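PDB 6ABX: citrate synthase from Metallosphaera sedula, which probably catalyses the condensation of oxaloacetate with acetyl-CoA and water to give citrate and free CoA in the tricarboxylic acid cycle. Local coordinates for residues G110-G114 / V340-L344; A286-E290 / F308-L312. All coordinates share one frame; numbering follows the deposited sequence.

Contact 1: G110-G114 / V340-L344; sequences GDLIG and VDEYL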
loop_
_atom_site.group_PDB
_atom_site.type_symbol
_atom_site.label_atom_id
_atom_site.label_comp_id
_atom_site.label_asym_id
_atom_site.label_seq_id
_atom_site.Cartn_x
_atom_site.Cartn_y
_atom_site.Cartn_z
ATOM N N GLY A 110 18.672 0.190 5.429
ATOM C CA GLY A 110 18.541 1.632 5.566
ATOM C C GLY A 110 18.542 2.344 4.206
ATOM O O GLY A 110 17.932 1.850 3.214
ATOM N N ASP A 111 19.161 3.530 4.191
ATOM C CA ASP A 111 19.358 4.388 3.029
ATOM C C ASP A 111 18.037 4.634 2.279
ATOM O O ASP A 111 17.935 4.331 1.037
ATOM C CB ASP A 111 20.363 3.768 2.065
ATOM C CG ASP A 111 20.838 4.776 1.032
ATOM O OD1 ASP A 111 20.544 6.055 1.205
ATOM O OD2 ASP A 111 21.455 4.300 0.046
ATOM N N LEU A 112 17.107 5.283 2.970
ATOM C CA LEU A 112 15.767 5.618 2.384
ATOM C C LEU A 112 15.994 6.402 1.081
ATOM O O LEU A 112 15.416 6.067 0.009
ATOM C CB LEU A 112 14.978 6.418 3.418
ATOM C CG LEU A 112 13.515 6.720 3.096
ATOM C CD1 LEU A 112 12.770 7.088 4.351
ATOM C CD2 LEU A 112 13.355 7.798 2.043
ATOM N N ILE A 113 16.811 7.460 1.161
ATOM C CA ILE A 113 16.870 8.369 -0.017
ATOM C C ILE A 113 17.566 7.640 -1.167
ATOM O O ILE A 113 17.189 7.829 -2.332
ATOM C CB ILE A 113 17.457 9.767 0.289
ATOM C CG1 ILE A 113 16.530 10.533 1.237
ATOM C CG2 ILE A 113 17.643 10.563 -1.005
ATOM C CD1 ILE A 113 17.117 11.844 1.772
ATOM N N GLY A 114 18.570 6.798 -0.865
ATOM C CA GLY A 114 19.218 6.023 -1.956
ATOM C C GLY A 114 18.227 5.094 -2.661
ATOM O O GLY A 114 18.296 4.930 -3.876
ATOM N N VAL A 340 7.623 10.425 3.526
ATOM C CA VAL A 340 7.929 9.346 4.433
ATOM C C VAL A 340 9.176 9.744 5.232
ATOM O O VAL A 340 9.167 9.626 6.458
ATOM C CB VAL A 340 8.051 8.005 3.701
ATOM C CG1 VAL A 340 8.618 6.887 4.561
ATOM C CG2 VAL A 340 6.708 7.583 3.116
ATOM N N ASP A 341 10.229 10.178 4.537
ATOM C CA ASP A 341 11.514 10.600 5.209
ATOM C C ASP A 341 11.234 11.634 6.306
ATOM O O ASP A 341 11.765 11.522 7.423
ATOM C CB ASP A 341 12.521 11.073 4.173
ATOM C CG ASP A 341 13.956 11.185 4.666
ATOM O OD1 ASP A 341 14.401 10.322 5.439
ATOM O OD2 ASP A 341 14.627 12.097 4.217
ATOM N N GLU A 342 10.397 12.619 6.005
ATOM C CA GLU A 342 10.079 13.682 6.934
ATOM C C GLU A 342 9.354 13.116 8.157
ATOM O O GLU A 342 9.724 13.452 9.282
ATOM C CB GLU A 342 9.246 14.741 6.217
ATOM C CG GLU A 342 8.776 15.843 7.100
ATOM C CD GLU A 342 7.920 16.855 6.376
ATOM O OE1 GLU A 342 6.796 16.472 5.913
ATOM O OE2 GLU A 342 8.366 18.040 6.304
ATOM N N TYR A 343 8.336 12.289 7.917
ATOM C CA TYR A 343 7.487 11.702 8.990
ATOM C C TYR A 343 8.316 10.871 9.960
ATOM O O TYR A 343 8.081 10.935 11.204
ATOM C CB TYR A 343 6.396 10.817 8.378
ATOM C CG TYR A 343 5.335 10.413 9.366
ATOM C CD1 TYR A 343 4.388 11.324 9.777
ATOM C CD2 TYR A 343 5.250 9.117 9.850
ATOM C CE1 TYR A 343 3.428 11.000 10.718
ATOM C CE2 TYR A 343 4.286 8.772 10.774
ATOM C CZ TYR A 343 3.347 9.696 11.183
ATOM O OH TYR A 343 2.380 9.378 12.120
ATOM N N LEU A 344 9.248 10.086 9.411
ATOM C CA LEU A 344 10.034 9.144 10.167
ATOM C C LEU A 344 11.087 9.835 11.045
ATOM O O LEU A 344 11.760 9.131 11.795
ATOM C CB LEU A 344 10.731 8.143 9.250
ATOM C CG LEU A 344 9.794 7.147 8.555
ATOM C CD1 LEU A 344 10.576 6.311 7.571
ATOM C CD2 LEU A 344 9.055 6.260 9.564
#

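Contact 2: A286-E290 / F308-L312; sequences ANRVE and FYSGL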
loop_
_atom_site.group_PDB
_atom_site.type_symbol
_atom_site.label_atom_id
_atom_site.label_comp_id
_atom_site.label_asym_id
_atom_site.label_seq_id
_atom_site.Cartn_x
_atom_site.Cartn_y
_atom_site.Cartn_z
ATOM N N ALA A 286 -9.654 21.284 -26.415
ATOM C CA ALA A 286 -9.497 21.444 -24.992
ATOM C C ALA A 286 -9.712 22.908 -24.555
ATOM O O ALA A 286 -10.355 23.216 -23.539
ATOM C CB ALA A 286 -8.114 20.927 -24.602
ATOM N N ASN A 287 -9.165 23.837 -25.330
ATOM C CA ASN A 287 -9.252 25.242 -25.029
ATOM C C ASN A 287 -10.713 25.710 -25.058
ATOM O O ASN A 287 -11.147 26.449 -24.149
ATOM C CB ASN A 287 -8.328 26.048 -25.945
ATOM C CG ASN A 287 -6.879 25.897 -25.498
ATOM O OD1 ASN A 287 -6.582 25.473 -24.360
ATOM N ND2 ASN A 287 -5.965 26.251 -26.382
ATOM N N ARG A 288 -11.456 25.257 -26.072
ATOM C CA ARG A 288 -12.888 25.578 -26.155
ATOM C C ARG A 288 -13.676 24.976 -24.998
ATOM O O ARG A 288 -14.529 25.664 -24.418
ATOM C CB ARG A 288 -13.486 25.168 -27.498
ATOM C CG ARG A 288 -13.041 26.038 -28.653
ATOM C CD ARG A 288 -13.133 25.285 -29.962
ATOM N NE ARG A 288 -13.519 26.084 -31.117
ATOM C CZ ARG A 288 -14.758 26.085 -31.625
ATOM N NH1 ARG A 288 -15.803 25.779 -30.860
ATOM N NH2 ARG A 288 -14.935 26.363 -32.899
ATOM N N VAL A 289 -13.404 23.710 -24.625
ATOM C CA VAL A 289 -14.058 23.123 -23.500
ATOM C C VAL A 289 -13.757 23.919 -22.231
ATOM O O VAL A 289 -14.648 24.187 -21.393
ATOM C CB VAL A 289 -13.652 21.649 -23.293
ATOM C CG1 VAL A 289 -14.167 21.117 -21.976
ATOM C CG2 VAL A 289 -14.106 20.775 -24.443
ATOM N N GLU A 290 -12.481 24.322 -22.092
ATOM C CA GLU A 290 -12.083 25.081 -20.914
ATOM C C GLU A 290 -12.890 26.389 -20.812
ATOM O O GLU A 290 -13.424 26.697 -19.746
ATOM C CB GLU A 290 -10.569 25.358 -20.965
ATOM C CG GLU A 290 -10.016 25.856 -19.650
ATOM C CD GLU A 290 -8.879 26.847 -19.807
ATOM O OE1 GLU A 290 -8.195 27.183 -18.800
ATOM O OE2 GLU A 290 -8.715 27.342 -20.928
ATOM N N PHE A 308 -6.884 18.185 -16.605
ATOM C CA PHE A 308 -7.501 18.649 -17.817
ATOM C C PHE A 308 -6.519 18.602 -18.988
ATOM O O PHE A 308 -6.895 18.243 -20.123
ATOM C CB PHE A 308 -8.040 20.056 -17.593
ATOM C CG PHE A 308 -8.905 20.546 -18.722
ATOM C CD1 PHE A 308 -10.214 20.112 -18.821
ATOM C CD2 PHE A 308 -8.394 21.370 -19.706
ATOM C CE1 PHE A 308 -11.036 20.593 -19.834
ATOM C CE2 PHE A 308 -9.204 21.816 -20.746
ATOM C CZ PHE A 308 -10.516 21.384 -20.822
ATOM N N TYR A 309 -5.270 19.030 -18.734
ATOM C CA TYR A 309 -4.247 19.181 -19.791
ATOM C C TYR A 309 -3.187 18.060 -19.718
ATOM O O TYR A 309 -2.549 17.817 -20.719
ATOM C CB TYR A 309 -3.545 20.541 -19.672
ATOM C CG TYR A 309 -4.378 21.672 -20.227
ATOM C CD1 TYR A 309 -4.701 21.706 -21.573
ATOM C CD2 TYR A 309 -4.878 22.663 -19.413
ATOM C CE1 TYR A 309 -5.484 22.725 -22.108
ATOM C CE2 TYR A 309 -5.732 23.644 -19.925
ATOM C CZ TYR A 309 -6.018 23.678 -21.272
ATOM O OH TYR A 309 -6.855 24.663 -21.757
ATOM N N SER A 310 -2.972 17.418 -18.559
ATOM C CA SER A 310 -1.781 16.532 -18.403
ATOM C C SER A 310 -1.850 15.373 -19.391
ATOM O O SER A 310 -0.852 15.080 -20.082
ATOM C CB SER A 310 -1.613 16.056 -17.017
ATOM O OG SER A 310 -2.722 15.261 -16.612
ATOM N N GLY A 311 -3.004 14.691 -19.466
ATOM C CA GLY A 311 -3.084 13.550 -20.372
ATOM C C GLY A 311 -2.797 13.920 -21.826
ATOM O O GLY A 311 -2.070 13.222 -22.533
ATOM N N LEU A 312 -3.323 15.050 -22.289
ATOM C CA LEU A 312 -3.097 15.526 -23.639
ATOM C C LEU A 312 -1.622 15.840 -23.906
ATOM O O LEU A 312 -1.065 15.484 -24.947
ATOM C CB LEU A 312 -4.012 16.737 -23.878
ATOM C CG LEU A 312 -3.808 17.461 -25.200
ATOM C CD1 LEU A 312 -3.919 16.484 -26.348
ATOM C CD2 LEU A 312 -4.826 18.578 -25.324
#

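Contact 1: G110-G114 / V340-L344
L112 reaches across to D341 and rests its two methyls on it, joining the N-terminal turn of helix 112-134 to the last turn of helix 324-343 in the largely helical citrate synthase fold. The leucine is extended (CG anti to the backbone N, chi1 -173°), which carries its branch straight over to the other helix. CD1 is the busier methyl: it lies 3.8 Å from both D341 CA and D341 OD1 and meets L344 CD1 at 4.0 Å and V340 CG1 at 4.2 Å, while CD2 touches the aspartate's CB. The L112 and D341 side chains cross obliquely, the leucine meeting both the carbon part of the aspartate and one carboxylate oxygen.

I113 comes in from the neighbouring position on the helix. Its side chain runs at about a right angle to that of D341, and the CD1 methyl at its tip approaches D341 OD2 to 3.5 Å. No hydrogen bond joins 110-114 to 340-344; the joint is van der Waals packing near the surface, and D341 OD2 also has a long, weak ion pair with K345. I198 of helix 198-209 also touches both L112 and V340. The start of helix 112-134 is secured by D111 at the N-cap: its OD1 accepts from G114 N at 3.0 Å, with the nitrogen approaching from above the carboxylate plane, 62° out of it.

Contact 2: A286-E290 / F308-L312
The F308 ring meets helix 277-297 edge-on: A286 O and V289 CG1 both lie near its plane, the carbonyl oxygen 3.3 Å from F308 CZ and the valine methyl 3.8 Å from F308 CE1. A286 O also accepts the helical bond from E290 N. One face of the Y309 ring receives F308 CD2, 3.5 Å above the plane and offset toward the rim. At the edge of that ring, Y309 OH donates to N287 OD1 at 2.7 Å, nearly in line with the amide C=O (160°). N287 starts out away from the partner, and CG beside its own backbone N (chi1 -76°) brings the oxygen back to the hydroxyl. The E290 carboxylate comes to the hydroxyl end, its plane 83° from the ring's; OE1 lies near the ring plane, and OE2, 3.4 Å from Y309 OH but not bonded to it, forms a salt bridge with K267. A286 CB lies 4.0 Å from Y309 CE1 and also touches F308 CE2 and L312 CD2. F308 follows D307, a predicted active-site residue, and its ring meets the acetyl-CoA-binding F251. Helix 220-228 packs alongside through F225, edge-to-face with F308, and helix 261-270 lies against Y309 through L266 and K267.

Overall arrangement
The two contacts lie on opposite sides of the chain's centre, with centres 36 Å apart and nearest atoms about 23 Å apart. Along the chain, contact 2 is nested inside the long loop closed by contact 1: 286-290 and 308-312 both fall between 110-114 and 340-344. Helices 310-316 and 324-343 follow each other, making a short sequence link from one contact to the other. Contact 1 is a surface joint between distant parts of the sequence, whereas contact 2 is a buried, local one beside the acetyl-CoA-binding residues L248 and F251. By comparison with the family, contact 2 probably lies in the small domain and contact 1 in the large one.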